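Local atomic coordinates of beta-lactamase Mb2281c (Mycobacterium bovis, PDB entry 3I7J), a protein that probably acts as a serine hydrolase of the beta-lactamase family, opening beta-lactams or related substrates through an acyl-enzyme intermediate, as its relatives do. Residues E5-G8 against A14-A17; V158-L163 against A243-T248; P190-Q195 against W255-W260; H213-G216 against R222-G225; W235-A240 against A266-Y271. All coordinates share one frame; numbering follows the deposited sequence.

How the contacts relate
Contacts 1, 2, 4 and 5 reach one six-stranded antiparallel sheet; contact 3 ties the small hairpin of strands 187-189 and 193-195 to helix 256-271. Contacts 1, 2 and 5 meet on adjacent strands: 15-21 pairs with 242-248, and 242-248 with 232-237. Contact 4 reaches the next strand, 224-228. Helix 256-271 supplies the second segment of contacts 3 and 5, whose centres are about 19 Å apart. Contact 1 closes first along the chain; contacts 2, 3 and 5 interleave, while contact 4 falls between the two segments of contact 2 and also of contact 3. The nearest centres, those of contacts 4 and 5, are about 10 Å apart. The sheet thus joins N-terminal and C-terminal parts of the chain.

Contact 1 of 5, residues E5-G8 against A14-A17; sequences EVLG and AAAA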
# COMPACT_ATOMS: atom_id res chain seq x y z
N GLU A 5 22.20 3.71 -4.89
CA GLU A 5 22.91 4.28 -6.03
C GLU A 5 22.60 3.53 -7.32
O GLU A 5 22.70 4.10 -8.41
CB GLU A 5 24.41 4.28 -5.76
CG GLU A 5 24.79 5.16 -4.59
CD GLU A 5 26.28 5.16 -4.33
OE1 GLU A 5 27.04 5.50 -5.26
OE2 GLU A 5 26.70 4.82 -3.20
N VAL A 6 22.20 2.27 -7.21
CA VAL A 6 21.89 1.49 -8.40
C VAL A 6 20.80 2.18 -9.22
O VAL A 6 20.60 1.85 -10.39
CB VAL A 6 21.40 0.08 -8.03
CG1 VAL A 6 20.00 0.16 -7.39
CG2 VAL A 6 21.37 -0.80 -9.27
N LEU A 7 20.09 3.13 -8.62
CA LEU A 7 19.03 3.83 -9.33
C LEU A 7 19.57 4.63 -10.51
O LEU A 7 18.89 4.79 -11.52
CB LEU A 7 18.29 4.78 -8.37
CG LEU A 7 16.87 4.38 -7.94
CD1 LEU A 7 16.89 3.05 -7.22
CD2 LEU A 7 16.30 5.47 -7.05
N GLY A 8 20.80 5.13 -10.38
CA GLY A 8 21.40 5.90 -11.45
C GLY A 8 21.56 5.11 -12.73
O GLY A 8 21.64 5.68 -13.81
N ALA A 14 13.39 9.12 -14.55
CA ALA A 14 13.72 9.70 -13.25
C ALA A 14 13.27 8.77 -12.13
O ALA A 14 12.29 8.03 -12.27
CB ALA A 14 13.04 11.06 -13.08
N ALA A 15 13.99 8.81 -11.01
CA ALA A 15 13.66 7.98 -9.86
C ALA A 15 14.17 8.61 -8.57
O ALA A 15 15.06 9.45 -8.59
CB ALA A 15 14.27 6.58 -10.04
N ALA A 16 13.57 8.20 -7.46
CA ALA A 16 13.95 8.69 -6.14
C ALA A 16 13.62 7.58 -5.14
O ALA A 16 12.67 6.83 -5.34
CB ALA A 16 13.19 9.97 -5.80
N ALA A 17 14.41 7.48 -4.08
CA ALA A 17 14.17 6.43 -3.12
C ALA A 17 14.68 6.79 -1.74
O ALA A 17 15.47 7.72 -1.58
CB ALA A 17 14.81 5.13 -3.58
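Leu7 reaches strand 15-21 with a single methyl group, CD2, which settles between the side chains of Ala15 and Ala17. It lies 3.8 Å from Ala15 CB and likewise 3.8 Å from Ala17 CB. The angle at Leu7 CD2 between the two CB atoms is about 123°, which sets the methyl off the line that joins them. The floor of the gap is backbone: Leu7 CD2 is 3.9 Å from Ala16 N. Ala16 turns its own CB to the other side of the strand and leaves this floor uncovered by any side chain of its own. Although CD2 is equally far from both CB atoms, one step back along the leucine CG adds a second touch on Ala15 alone, 4.0 Å from Ala15 CB, whereas the other methyl, CD1, is farther off, 4.7 Å from Ala17 CB. The first torsion of Leu7, chi1 -108°, is off-staggered, and its cause is not evident from these contacts.

Leu7 is presented by a short 3-10 turn, tied by the bond from Gly8 N to Glu5 O at 2.9 Å. Because the strand offers only alanine methyls here, the turn can come close, with Leu7 CA 6.8 Å from Ala15 CA. Ile263 of helix 256-271 touches both Leu7 and Val6, and Leu4 adds to the cover of Ala17. The N-terminal turn therefore lies over the sheet beside the C-terminal helix, while strand 15-21 runs between strands 24-29 and 242-248.

Contact 2 of 5, residues V158-L163 against A243-T248; sequences VFAGDL and ALVVLT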
# COMPACT_ATOMS: atom_id res chain seq x y z
N VAL A 158 7.97 9.46 5.53
CA VAL A 158 7.31 9.75 6.80
C VAL A 158 6.21 8.70 7.01
O VAL A 158 6.04 8.19 8.12
CB VAL A 158 6.67 11.16 6.78
CG1 VAL A 158 5.87 11.40 8.06
CG2 VAL A 158 7.75 12.23 6.64
N PHE A 159 5.48 8.39 5.95
CA PHE A 159 4.41 7.40 6.02
C PHE A 159 4.98 6.05 6.44
O PHE A 159 4.46 5.39 7.34
CB PHE A 159 3.69 7.28 4.67
CG PHE A 159 2.45 6.43 4.72
CD1 PHE A 159 1.36 6.81 5.52
CD2 PHE A 159 2.36 5.26 3.99
CE1 PHE A 159 0.20 6.03 5.58
CE2 PHE A 159 1.21 4.47 4.05
CZ PHE A 159 0.12 4.86 4.85
N ALA A 160 6.08 5.66 5.80
CA ALA A 160 6.74 4.39 6.12
C ALA A 160 7.09 4.36 7.61
O ALA A 160 7.11 3.29 8.23
CB ALA A 160 8.01 4.23 5.28
N GLY A 161 7.36 5.53 8.18
CA GLY A 161 7.69 5.60 9.59
C GLY A 161 6.49 5.19 10.43
O GLY A 161 6.63 4.51 11.45
N ASP A 162 5.31 5.60 9.98
CA ASP A 162 4.08 5.28 10.69
C ASP A 162 3.78 3.78 10.55
O ASP A 162 3.17 3.18 11.43
CB ASP A 162 2.93 6.10 10.11
CG ASP A 162 1.69 6.05 10.97
OD1 ASP A 162 1.74 6.54 12.11
OD2 ASP A 162 0.66 5.51 10.50
N LEU A 163 4.23 3.19 9.45
CA LEU A 163 4.01 1.76 9.23
C LEU A 163 4.99 0.89 10.02
O LEU A 163 4.75 -0.29 10.25
CB LEU A 163 4.13 1.43 7.73
CG LEU A 163 3.11 2.14 6.82
CD1 LEU A 163 3.33 1.74 5.36
CD2 LEU A 163 1.71 1.76 7.27
N ALA A 243 12.17 -0.21 6.02
CA ALA A 243 11.20 0.15 5.00
C ALA A 243 11.92 0.70 3.78
O ALA A 243 12.98 1.32 3.90
CB ALA A 243 10.22 1.19 5.54
N LEU A 244 11.36 0.46 2.60
CA LEU A 244 11.96 0.96 1.38
C LEU A 244 10.90 1.59 0.51
O LEU A 244 9.85 1.00 0.29
CB LEU A 244 12.66 -0.17 0.60
CG LEU A 244 13.14 0.18 -0.81
CD1 LEU A 244 14.16 1.31 -0.77
CD2 LEU A 244 13.74 -1.06 -1.47
N VAL A 245 11.17 2.80 0.06
CA VAL A 245 10.26 3.51 -0.81
C VAL A 245 10.98 3.79 -2.13
O VAL A 245 12.08 4.33 -2.13
CB VAL A 245 9.83 4.87 -0.20
CG1 VAL A 245 9.18 5.73 -1.27
CG2 VAL A 245 8.86 4.66 0.96
N VAL A 246 10.37 3.40 -3.25
CA VAL A 246 10.95 3.67 -4.56
C VAL A 246 9.89 4.22 -5.50
O VAL A 246 8.83 3.61 -5.70
CB VAL A 246 11.57 2.41 -5.23
CG1 VAL A 246 11.98 2.74 -6.66
CG2 VAL A 246 12.80 1.94 -4.45
N LEU A 247 10.17 5.39 -6.08
CA LEU A 247 9.27 6.03 -7.03
C LEU A 247 10.04 6.38 -8.30
O LEU A 247 11.10 7.02 -8.23
CB LEU A 247 8.67 7.31 -6.43
CG LEU A 247 7.79 7.17 -5.18
CD1 LEU A 247 7.30 8.56 -4.76
CD2 LEU A 247 6.60 6.25 -5.44
N THR A 248 9.52 5.95 -9.44
CA THR A 248 10.15 6.22 -10.74
C THR A 248 9.12 6.78 -11.71
O THR A 248 7.90 6.68 -11.50
CB THR A 248 10.74 4.95 -11.39
OG1 THR A 248 9.70 4.22 -12.05
CG2 THR A 248 11.40 4.07 -10.34
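Val245 points its side chain from strand 242-248 toward Ala160 of helix 153-164, and its atoms can be followed outward one by one. Its CB is still 5.8 Å from Ala160 CB, too far to touch. The branch CG2 then closes the gap to 4.4 Å from Ala160 CB, a loose van der Waals approach. CG1 is the branch anti to the backbone N, chi1 166°; this leaves CG2 leaning back toward the N-terminal end of the strand, where the helix comes nearest, and carries CG1 off to 6.8 Å from Ala160 CB. The tighter meeting is two residues earlier on the same face of the strand: Ala243 CB and Ala160 CB lie 3.8 Å apart, methyl against methyl. With such small side chains on both partners, the backbones approach to 6.3 Å between Ala160 CA and Ala243 CA.

This is helix-on-sheet packing within the alpha/beta body of the serine beta-lactamase fold, where a central antiparallel sheet has helices on both faces. Helix 153-164 takes one face; Leu244, directed to the other, packs on Phe233 and Trp235 and meets helix 256-271 at Val267. Strand 242-248 is itself fixed by backbone bonds on both edges, Val245 pairing with Ala18 and Leu244 with Trp235. On the helix, Asp162 forms a salt bridge through OD2 to NE of Arg48 in helix 42-56.

Contact 3 of 5, residues P190-Q195 against W255-W260; sequences PGYGVQ and WALDLW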
# COMPACT_ATOMS: atom_id res chain seq x y z
N PRO A 190 -1.73 -8.81 -9.79
CA PRO A 190 -1.47 -8.12 -11.06
C PRO A 190 0.02 -7.91 -11.33
O PRO A 190 0.72 -7.32 -10.52
CB PRO A 190 -2.21 -6.80 -10.87
CG PRO A 190 -3.41 -7.23 -10.05
CD PRO A 190 -2.80 -8.14 -9.03
N GLY A 191 0.49 -8.42 -12.46
CA GLY A 191 1.89 -8.28 -12.80
C GLY A 191 2.73 -9.46 -12.38
O GLY A 191 3.84 -9.64 -12.88
N TYR A 192 2.22 -10.27 -11.46
CA TYR A 192 2.96 -11.43 -11.00
C TYR A 192 2.20 -12.75 -11.09
O TYR A 192 2.64 -13.77 -10.56
CB TYR A 192 3.46 -11.21 -9.57
CG TYR A 192 4.53 -10.15 -9.50
CD1 TYR A 192 4.20 -8.80 -9.36
CD2 TYR A 192 5.87 -10.48 -9.67
CE1 TYR A 192 5.18 -7.81 -9.40
CE2 TYR A 192 6.86 -9.51 -9.71
CZ TYR A 192 6.51 -8.17 -9.58
OH TYR A 192 7.48 -7.20 -9.64
N GLY A 193 1.07 -12.73 -11.78
CA GLY A 193 0.27 -13.93 -11.96
C GLY A 193 -0.33 -14.54 -10.71
O GLY A 193 -0.29 -13.96 -9.62
N VAL A 194 -0.91 -15.73 -10.88
CA VAL A 194 -1.53 -16.47 -9.79
C VAL A 194 -0.57 -16.68 -8.63
O VAL A 194 0.61 -16.97 -8.83
CB VAL A 194 -2.03 -17.87 -10.24
CG1 VAL A 194 -2.71 -18.59 -9.08
CG2 VAL A 194 -2.98 -17.73 -11.41
N GLN A 195 -1.09 -16.54 -7.41
CA GLN A 195 -0.29 -16.75 -6.20
C GLN A 195 -1.12 -17.60 -5.25
O GLN A 195 -2.32 -17.36 -5.06
CB GLN A 195 0.06 -15.40 -5.55
CG GLN A 195 0.96 -14.52 -6.42
CD GLN A 195 2.37 -15.06 -6.57
OE1 GLN A 195 3.04 -14.83 -7.57
NE2 GLN A 195 2.83 -15.78 -5.56
N TRP A 255 11.13 -4.52 -17.27
CA TRP A 255 12.38 -3.90 -16.84
C TRP A 255 12.57 -3.93 -15.33
O TRP A 255 13.70 -4.00 -14.84
CB TRP A 255 12.45 -2.43 -17.32
CG TRP A 255 11.45 -1.53 -16.66
CD1 TRP A 255 10.15 -1.31 -17.05
CD2 TRP A 255 11.63 -0.78 -15.45
NE1 TRP A 255 9.52 -0.48 -16.16
CE2 TRP A 255 10.40 -0.14 -15.17
CE3 TRP A 255 12.71 -0.58 -14.58
CZ2 TRP A 255 10.22 0.68 -14.05
CZ3 TRP A 255 12.53 0.23 -13.46
CH2 TRP A 255 11.29 0.85 -13.21
N ALA A 256 11.48 -3.90 -14.58
CA ALA A 256 11.56 -3.88 -13.13
C ALA A 256 11.59 -5.25 -12.46
O ALA A 256 12.03 -5.38 -11.32
CB ALA A 256 10.40 -3.07 -12.56
N LEU A 257 11.14 -6.26 -13.19
CA LEU A 257 11.08 -7.63 -12.68
C LEU A 257 12.31 -8.12 -11.91
O LEU A 257 12.17 -8.83 -10.91
CB LEU A 257 10.74 -8.60 -13.81
CG LEU A 257 9.37 -8.38 -14.49
CD1 LEU A 257 9.09 -9.52 -15.47
CD2 LEU A 257 8.27 -8.33 -13.43
N ASP A 258 13.51 -7.76 -12.35
CA ASP A 258 14.70 -8.19 -11.63
C ASP A 258 15.30 -7.08 -10.78
O ASP A 258 15.87 -7.33 -9.72
CB ASP A 258 15.75 -8.73 -12.60
CG ASP A 258 15.33 -10.04 -13.25
OD1 ASP A 258 14.86 -10.94 -12.52
OD2 ASP A 258 15.46 -10.18 -14.48
N LEU A 259 15.16 -5.84 -11.24
CA LEU A 259 15.71 -4.70 -10.51
C LEU A 259 15.07 -4.47 -9.15
O LEU A 259 15.76 -4.23 -8.16
CB LEU A 259 15.60 -3.42 -11.34
CG LEU A 259 16.34 -3.39 -12.68
CD1 LEU A 259 16.20 -2.00 -13.30
CD2 LEU A 259 17.82 -3.71 -12.46
N TRP A 260 13.74 -4.53 -9.09
CA TRP A 260 13.07 -4.29 -7.82
C TRP A 260 13.51 -5.25 -6.72
O TRP A 260 13.85 -4.83 -5.63
CB TRP A 260 11.55 -4.30 -8.02
CG TRP A 260 11.07 -3.02 -8.66
CD1 TRP A 260 11.84 -2.01 -9.18
CD2 TRP A 260 9.71 -2.60 -8.81
NE1 TRP A 260 11.05 -0.99 -9.63
CE2 TRP A 260 9.73 -1.32 -9.41
CE3 TRP A 260 8.48 -3.17 -8.48
CZ2 TRP A 260 8.57 -0.61 -9.70
CZ3 TRP A 260 7.31 -2.46 -8.77
CH2 TRP A 260 7.37 -1.19 -9.37
O HOH W 1 9.97 -8.43 -9.57
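Tyr192 and Leu257 meet sparingly, their side chains running alongside in opposing senses and overlapping only near their ends. Leu257 CD2 lies 4.0 Å from Tyr192 OH and 4.1 Å from Tyr192 CE2, approaching the phenol ring obliquely. Trp260 adds a looser touch, its CE3 4.3 Å from Tyr192 OH. The backbones stay well apart, Tyr192 CA being 9.1 Å from Leu257 CA. The contact links the small antiparallel hairpin of strands 187-189 and 193-195, with its classic beta bulge of Tyr192 and Gly193 opposite Leu189, to the C-terminal helix 256-271.

Packing is closer on the inner side: Trp260 is buried, with Ala256 CB against one face of its indole and Phe233 meeting it edge-to-face, and Tyr192 itself presses on Trp214. The outer side is thinner, since Leu257 is only partly covered and Gly191 is exposed.

A bridging water completes the join. It lies in the plane of the Tyr192 ring, accepts from Tyr192 OH at 2.8 Å and donates to Leu257 O at 2.6 Å, with an angle near 144° at its oxygen. The phenol is thus a proton donor here, linked through one water to the backbone carbonyl of Leu257, near the start of helix 256-271.

Contact 4 of 5, residues H213-G216 against R222-G225; sequences HWTG and RTFG
The indole of Trp214 reaches strand 224-228 with the far corner of its six-membered ring: CH2 comes within 4.1 Å of Gly225 C, at an oblique approach. One face of the indole is occupied by its own neighbours. Thr215 CG2 lies 3.6 Å above that plane, offset toward the rim, and the His213 imidazole lies against the same face. The Phe224 ring has Arg222 O in its plane at the edge, and Phe224 CB leaves the strand on the side away from segment 213-216. Trp214 also meets the ring of Phe227, their planes inclined at about 40°, and its NE1 donates to Glu205 OE1, which, with the packing on its face, helps to set the rotation of the indole.

Strand 224-228 lies between strands 232-237 and 205-206 in the central sheet. By its order in the sheet it probably corresponds to the strand that borders the active site in serine beta-lactamases, the one that carries the KTG or HxG motif. Segment 213-216 is part of the loop leading into it.

The second touch is methyl to methyl, Thr215 CG2 to Thr223 CG2 at 4.2 Å. In Thr223 the methyl is anti to the backbone N, because chi1 of -57° puts OG1 beside that N instead; OG1 is engaged with Ser220 O. The hydroxyl of Thr215 turns to Arg207 in a weak hydrogen bond, and backbone bonds join Thr223 to Arg207 and Gly225 to Glu205.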
# COMPACT_ATOMS: atom_id res chain seq x y z
N HIS A 213 7.89 -12.09 -7.23
CA HIS A 213 7.31 -10.97 -6.49
C HIS A 213 8.12 -9.70 -6.71
O HIS A 213 9.22 -9.75 -7.27
CB HIS A 213 7.28 -11.30 -4.99
CG HIS A 213 6.31 -10.46 -4.21
ND1 HIS A 213 4.95 -10.52 -4.42
CD2 HIS A 213 6.50 -9.55 -3.22
CE1 HIS A 213 4.35 -9.68 -3.59
NE2 HIS A 213 5.26 -9.08 -2.86
N TRP A 214 7.59 -8.56 -6.29
CA TRP A 214 8.31 -7.30 -6.46
C TRP A 214 9.30 -7.04 -5.33
O TRP A 214 10.24 -6.26 -5.51
CB TRP A 214 7.33 -6.12 -6.59
CG TRP A 214 6.23 -6.09 -5.56
CD1 TRP A 214 5.07 -6.81 -5.57
CD2 TRP A 214 6.21 -5.30 -4.37
NE1 TRP A 214 4.32 -6.51 -4.46
CE2 TRP A 214 5.00 -5.59 -3.70
CE3 TRP A 214 7.09 -4.37 -3.80
CZ2 TRP A 214 4.64 -4.98 -2.50
CZ3 TRP A 214 6.74 -3.77 -2.60
CH2 TRP A 214 5.53 -4.07 -1.96
N THR A 215 9.12 -7.69 -4.18
CA THR A 215 10.05 -7.51 -3.06
C THR A 215 11.29 -8.39 -3.26
O THR A 215 11.40 -9.10 -4.26
CB THR A 215 9.39 -7.86 -1.69
OG1 THR A 215 8.94 -9.22 -1.70
CG2 THR A 215 8.22 -6.94 -1.41
N GLY A 216 12.23 -8.32 -2.32
CA GLY A 216 13.44 -9.11 -2.45
C GLY A 216 13.27 -10.54 -1.97
O GLY A 216 12.32 -10.85 -1.25
N ARG A 222 6.50 -11.60 6.48
CA ARG A 222 5.63 -10.60 7.10
C ARG A 222 5.69 -9.23 6.42
O ARG A 222 4.97 -8.30 6.79
CB ARG A 222 5.98 -10.44 8.58
CG ARG A 222 5.68 -11.67 9.43
CD ARG A 222 6.36 -11.54 10.77
NE ARG A 222 5.94 -10.35 11.51
CZ ARG A 222 6.65 -9.79 12.47
NH1 ARG A 222 7.83 -10.31 12.81
NH2 ARG A 222 6.20 -8.72 13.11
N THR A 223 6.58 -9.11 5.44
CA THR A 223 6.73 -7.86 4.69
C THR A 223 5.37 -7.48 4.09
O THR A 223 4.65 -8.34 3.59
CB THR A 223 7.77 -8.04 3.56
OG1 THR A 223 9.02 -8.46 4.13
CG2 THR A 223 7.98 -6.72 2.80
N PHE A 224 5.02 -6.20 4.16
CA PHE A 224 3.74 -5.71 3.63
C PHE A 224 3.96 -4.35 2.96
O PHE A 224 4.96 -3.69 3.21
CB PHE A 224 2.70 -5.60 4.76
CG PHE A 224 3.05 -4.58 5.82
CD1 PHE A 224 2.69 -3.24 5.67
CD2 PHE A 224 3.76 -4.96 6.96
CE1 PHE A 224 3.02 -2.30 6.64
CE2 PHE A 224 4.10 -4.03 7.94
CZ PHE A 224 3.73 -2.70 7.78
N GLY A 225 3.01 -3.93 2.13
CA GLY A 225 3.12 -2.66 1.44
C GLY A 225 2.30 -2.66 0.16
O GLY A 225 1.16 -3.12 0.15

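Contact 5 of 5, residues W235-A240 against A266-Y271; sequences WVDPKA and AVLAEY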
# COMPACT_ATOMS: atom_id res chain seq x y z
N TRP A 235 7.52 -1.07 0.72
CA TRP A 235 7.42 -2.26 1.53
C TRP A 235 8.04 -1.95 2.88
O TRP A 235 8.94 -1.11 3.00
CB TRP A 235 8.06 -3.51 0.88
CG TRP A 235 9.53 -3.48 0.52
CD1 TRP A 235 10.05 -3.54 -0.74
CD2 TRP A 235 10.64 -3.50 1.42
NE1 TRP A 235 11.42 -3.62 -0.68
CE2 TRP A 235 11.81 -3.60 0.64
CE3 TRP A 235 10.77 -3.47 2.82
CZ2 TRP A 235 13.10 -3.65 1.20
CZ3 TRP A 235 12.04 -3.52 3.38
CH2 TRP A 235 13.19 -3.61 2.57
N VAL A 236 7.50 -2.61 3.89
CA VAL A 236 7.92 -2.45 5.27
C VAL A 236 8.15 -3.87 5.74
O VAL A 236 7.27 -4.71 5.62
CB VAL A 236 6.79 -1.82 6.11
CG1 VAL A 236 7.28 -1.55 7.53
CG2 VAL A 236 6.30 -0.54 5.45
N ASP A 237 9.34 -4.16 6.25
CA ASP A 237 9.63 -5.50 6.71
C ASP A 237 9.74 -5.45 8.24
O ASP A 237 10.73 -4.96 8.77
CB ASP A 237 10.95 -5.98 6.09
CG ASP A 237 11.22 -7.44 6.34
OD1 ASP A 237 10.92 -7.91 7.46
OD2 ASP A 237 11.76 -8.12 5.43
N PRO A 238 8.72 -5.94 8.96
CA PRO A 238 8.71 -5.93 10.43
C PRO A 238 9.82 -6.76 11.07
O PRO A 238 10.19 -6.52 12.21
CB PRO A 238 7.33 -6.49 10.78
CG PRO A 238 6.51 -6.26 9.56
CD PRO A 238 7.48 -6.55 8.44
N LYS A 239 10.33 -7.75 10.34
CA LYS A 239 11.38 -8.60 10.87
C LYS A 239 12.72 -7.87 10.78
O LYS A 239 13.50 -7.88 11.73
CB LYS A 239 11.45 -9.93 10.12
CG LYS A 239 12.46 -10.92 10.71
CD LYS A 239 12.50 -12.24 9.94
CE LYS A 239 11.20 -13.04 10.09
NZ LYS A 239 10.97 -13.58 11.46
N ALA A 240 12.97 -7.24 9.64
CA ALA A 240 14.21 -6.51 9.45
C ALA A 240 14.05 -5.14 10.10
O ALA A 240 15.03 -4.46 10.39
CB ALA A 240 14.51 -6.34 7.97
N ALA A 266 19.55 -5.75 -1.67
CA ALA A 266 20.74 -4.93 -1.47
C ALA A 266 20.50 -4.05 -0.25
O ALA A 266 21.36 -3.90 0.62
CB ALA A 266 21.01 -4.07 -2.70
N VAL A 267 19.30 -3.47 -0.17
CA VAL A 267 18.95 -2.62 0.96
C VAL A 267 18.90 -3.42 2.27
O VAL A 267 19.40 -2.96 3.29
CB VAL A 267 17.61 -1.88 0.70
CG1 VAL A 267 17.05 -1.29 1.98
CG2 VAL A 267 17.84 -0.76 -0.31
N LEU A 268 18.33 -4.62 2.23
CA LEU A 268 18.27 -5.43 3.44
C LEU A 268 19.67 -5.82 3.91
O LEU A 268 19.99 -5.68 5.09
CB LEU A 268 17.46 -6.70 3.20
CG LEU A 268 15.95 -6.54 2.99
CD1 LEU A 268 15.39 -7.85 2.48
CD2 LEU A 268 15.27 -6.12 4.28
N ALA A 269 20.50 -6.31 3.00
CA ALA A 269 21.85 -6.72 3.36
C ALA A 269 22.69 -5.59 3.94
O ALA A 269 23.49 -5.81 4.84
CB ALA A 269 22.54 -7.33 2.14
N GLU A 270 22.52 -4.38 3.43
CA GLU A 270 23.30 -3.24 3.90
C GLU A 270 22.79 -2.53 5.15
O GLU A 270 23.58 -2.14 6.01
CB GLU A 270 23.48 -2.23 2.75
CG GLU A 270 23.95 -0.85 3.19
CD GLU A 270 24.31 0.06 2.01
OE1 GLU A 270 23.62 0.01 0.97
OE2 GLU A 270 25.27 0.84 2.13
N TYR A 271 21.47 -2.37 5.28
CA TYR A 271 20.91 -1.65 6.42
C TYR A 271 20.31 -2.47 7.57
O TYR A 271 20.00 -1.93 8.63
CB TYR A 271 19.88 -0.64 5.92
CG TYR A 271 20.48 0.37 4.97
CD1 TYR A 271 21.15 1.49 5.44
CD2 TYR A 271 20.41 0.19 3.59
CE1 TYR A 271 21.74 2.40 4.57
CE2 TYR A 271 21.00 1.09 2.70
CZ TYR A 271 21.67 2.20 3.21
OH TYR A 271 22.25 3.10 2.35
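Two first torsions bring Trp235 and Leu268 together. In Trp235, CG stands between the backbone N and the carbonyl carbon, chi1 59°, and the indole is carried out over the sheet; in Leu268, CG is anti to the carbonyl carbon, chi1 -70°, and the branched end is sent away from the helix toward that indole. The pair joins strand 232-237 of the central antiparallel sheet to the C-terminal helix 256-271 that covers it, a pairing characteristic of the serine beta-lactamase fold.

Leu268 does its touching mainly with one methyl. CD2 lies 3.7 Å from Trp235 CH2, at an oblique approach to the ring, and 3.8 Å from Ala240 CB; CG follows at 4.0 Å from Trp235 CH2. The methyl is therefore held between the outer corner of an indole and a small alanine, with Asp237 OD2 also near at 4.2 Å from Leu268 CD2. The polar end of Trp235 is turned to the same helix, NE1 bonding to Ser264 OG, while the neighbouring Phe233 ring is nearly parallel to the indole.

Ala240 is placed by the turn that follows the strand. Asp237 closes an Asx turn, in which OD1 accepts from Lys239 N at 2.9 Å, nearly along its own C-O axis. Ser220 OG also bonds to this oxygen, so three bonds grip it and hold the carboxylate in position. The remaining one is the straighter backbone bond: Ala240 N reaches Asp237 OD1 at 3.1 Å, with 164° at the hydrogen, from well above the carboxylate plane.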